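Local coordinates for protein putative pyridoxamine 5-phosphate-dependent dehydrase, Wbdk (Escherichia coli, PDB 2GMS) that removes the C3'-hydroxyl group from GDP-4-keto-6-deoxy-D-mannose with the help of a vitamin B6 cofactor, a step in making the O-antigen sugar L-colitose, at residues A[88-93]-A[334-339]. Sequence-based numbering, arbitrary orientation.
With P0P ([4-(dihydroxymethyl)-5-hydroxy-6-methylpyridin-3-yl]methyl dihydrogen phosphate), chain D.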
loop_
_atom_site.group_PDB
_atom_site.type_symbol
_atom_site.label_atom_id
_atom_site.label_comp_id
_atom_site.label_asym_id
_atom_site.label_seq_id
_atom_site.Cartn_x
_atom_site.Cartn_y
_atom_site.Cartn_z
ATOM N N VAL A 88 -14.417 17.834 6.768
ATOM C CA VAL A 88 -15.038 16.531 6.950
ATOM C C VAL A 88 -14.673 15.617 5.795
ATOM O O VAL A 88 -14.919 15.921 4.645
ATOM C CB VAL A 88 -16.561 16.649 7.095
ATOM C CG1 VAL A 88 -17.186 15.262 7.280
ATOM C CG2 VAL A 88 -16.906 17.552 8.278
ATOM N N SER A 89 -14.023 14.510 6.114
ATOM C CA SER A 89 -13.608 13.525 5.126
ATOM C C SER A 89 -13.051 12.274 5.819
ATOM O O SER A 89 -13.049 12.185 7.039
ATOM C CB SER A 89 -12.586 14.090 4.147
ATOM O OG SER A 89 -12.402 13.069 3.194
ATOM N N TRP A 90 -12.522 11.337 5.066
ATOM C CA TRP A 90 -11.931 10.149 5.655
ATOM C C TRP A 90 -10.491 10.475 6.079
ATOM O O TRP A 90 -9.859 11.367 5.535
ATOM C CB TRP A 90 -12.011 8.954 4.681
ATOM C CG TRP A 90 -11.458 7.706 5.290
ATOM C CD1 TRP A 90 -10.316 7.064 4.947
ATOM C CD2 TRP A 90 -12.010 7.001 6.393
ATOM N NE1 TRP A 90 -10.122 5.993 5.777
ATOM C CE2 TRP A 90 -11.144 5.927 6.679
ATOM C CE3 TRP A 90 -13.152 7.194 7.177
ATOM C CZ2 TRP A 90 -11.387 5.033 7.725
ATOM C CZ3 TRP A 90 -13.397 6.305 8.207
ATOM C CH2 TRP A 90 -12.536 5.231 8.474
ATOM N N SER A 91 -9.933 9.792 7.053
ATOM C CA SER A 91 -8.583 10.132 7.472
ATOM C C SER A 91 -7.517 10.095 6.384
ATOM O O SER A 91 -6.571 10.890 6.418
ATOM C CB SER A 91 -8.126 9.281 8.635
ATOM O OG SER A 91 -7.932 7.963 8.170
ATOM N N THR A 92 -7.638 9.164 5.440
ATOM C CA THR A 92 -6.659 9.006 4.384
ATOM C C THR A 92 -6.738 10.028 3.284
ATOM O O THR A 92 -6.001 9.988 2.298
ATOM C CB THR A 92 -6.485 7.589 3.836
ATOM O OG1 THR A 92 -7.730 7.095 3.352
ATOM C CG2 THR A 92 -5.852 6.707 4.904
ATOM N N THR A 93 -7.628 10.970 3.449
ATOM C CA THR A 93 -7.673 12.025 2.480
ATOM C C THR A 93 -6.550 12.992 2.916
ATOM O O THR A 93 -5.872 13.631 2.121
ATOM C CB THR A 93 -9.033 12.743 2.596
ATOM O OG1 THR A 93 -10.087 11.891 2.236
ATOM C CG2 THR A 93 -9.074 14.036 1.801
ATOM N N PRO A 334 -21.576 7.711 12.457
ATOM C CA PRO A 334 -21.392 9.125 12.357
ATOM C C PRO A 334 -21.218 9.427 10.885
ATOM O O PRO A 334 -21.024 8.546 10.045
ATOM C CB PRO A 334 -20.075 9.459 13.067
ATOM C CG PRO A 334 -19.535 8.165 13.657
ATOM C CD PRO A 334 -20.578 7.103 13.375
ATOM N N ILE A 335 -21.310 10.697 10.567
ATOM C CA ILE A 335 -21.108 11.068 9.200
ATOM C C ILE A 335 -19.604 11.057 8.977
ATOM O O ILE A 335 -18.835 11.929 9.414
ATOM C CB ILE A 335 -21.717 12.411 8.877
ATOM C CG1 ILE A 335 -23.229 12.334 9.045
ATOM C CG2 ILE A 335 -21.327 12.841 7.456
ATOM C CD1 ILE A 335 -23.897 13.715 9.147
ATOM N N VAL A 336 -19.192 9.995 8.297
ATOM C CA VAL A 336 -17.798 9.778 7.993
ATOM C C VAL A 336 -17.055 9.812 9.330
ATOM O O VAL A 336 -17.361 9.060 10.248
ATOM C CB VAL A 336 -17.284 10.722 6.869
ATOM C CG1 VAL A 336 -15.934 10.310 6.293
ATOM C CG2 VAL A 336 -18.258 10.804 5.709
ATOM N N THR A 337 -16.127 10.723 9.460
ATOM C CA THR A 337 -15.338 10.866 10.650
ATOM C C THR A 337 -15.845 11.987 11.536
ATOM O O THR A 337 -15.318 12.157 12.633
ATOM C CB THR A 337 -13.919 11.325 10.233
ATOM O OG1 THR A 337 -13.936 12.648 9.659
ATOM C CG2 THR A 337 -13.311 10.313 9.277
ATOM N N GLY A 338 -16.814 12.759 11.035
ATOM C CA GLY A 338 -17.328 13.923 11.744
ATOM C C GLY A 338 -16.276 15.028 11.566
ATOM O O GLY A 338 -15.585 15.086 10.556
ATOM N N ASN A 339 -16.109 15.899 12.547
ATOM C CA ASN A 339 -15.114 16.952 12.430
ATOM C C ASN A 339 -13.698 16.405 12.621
ATOM O O ASN A 339 -13.282 16.030 13.711
ATOM C CB ASN A 339 -15.439 18.047 13.444
ATOM C CG ASN A 339 -14.405 19.124 13.502
ATOM O OD1 ASN A 339 -13.743 19.368 12.500
ATOM N ND2 ASN A 339 -14.278 19.774 14.668
HETATM O O3 P0P D . -14.513 7.698 2.261
HETATM N N1 P0P D . -11.358 8.796 1.048
HETATM C C2 P0P D . -12.617 8.834 1.436
HETATM C C2A P0P D . -13.400 10.124 1.394
HETATM C C3 P0P D . -13.226 7.692 1.875
HETATM C C4 P0P D . -12.498 6.504 1.903
HETATM C C4A P0P D . -13.195 5.240 2.350
HETATM O O4A P0P D . -14.586 5.430 2.291
HETATM O O4B P0P D . -12.832 4.904 3.655
HETATM C C5 P0P D . -11.126 6.479 1.561
HETATM C C6 P0P D . -10.633 7.669 1.085
HETATM C C5A P0P D . -10.560 5.240 1.537
HETATM O O4P P0P D . -10.702 4.258 0.613
HETATM P P P0P D . -10.165 2.841 1.123
HETATM O O1P P0P D . -11.006 2.469 2.281
HETATM O O2P P0P D . -10.436 1.837 -0.110
HETATM O O3P P0P D . -8.604 2.852 1.516
#
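The coenzyme pocket of this aspartate-aminotransferase-like enzyme has W90 in its wall, and a type II' β turn from I335 to G338 packs beside it. At the turn's corners, V336 and T337 both point toward the loop that leads into helix 91-99. T337 holds OG1 between its backbone N and carbonyl carbon (chi1 66°), within 2.8 Å of the S89 carbonyl O. The same hydroxyl is 3.1 Å from O of G338, so it lies between two carbonyls. A threonine suits the corner because its methyl has work too: CG2 reaches CE3 of W90 at 3.8 Å, approaching the indole obliquely. V336 CG1 lies near the plane of that ring at its edge, and is 3.5 Å from O of S89, adding a branched apolar surface. V88 lays CG2 3.6 Å from O of G338, a residue at positive phi (77°), a conformation easily reached without a side chain. The backbone puts CB of W90 3.3 Å from C2 of the hydrated coenzyme, and CG anti to the backbone N (chi1 -178°) carries the indole on, with O4B over one face. S91 OG sits over the opposite face and is hydrogen-bonded to the backbone O of H217 in the second subunit. Beside the coenzyme, S89 OG donates to T93 OG1 at 2.8 Å, and that threonine also bonds D161. The chemistry divides accordingly: a hydroxyl between two carbonyls and apolar branches join turn to loop, while the indole carries this buried packing to the coenzyme, consistent with the turn helping to position W90.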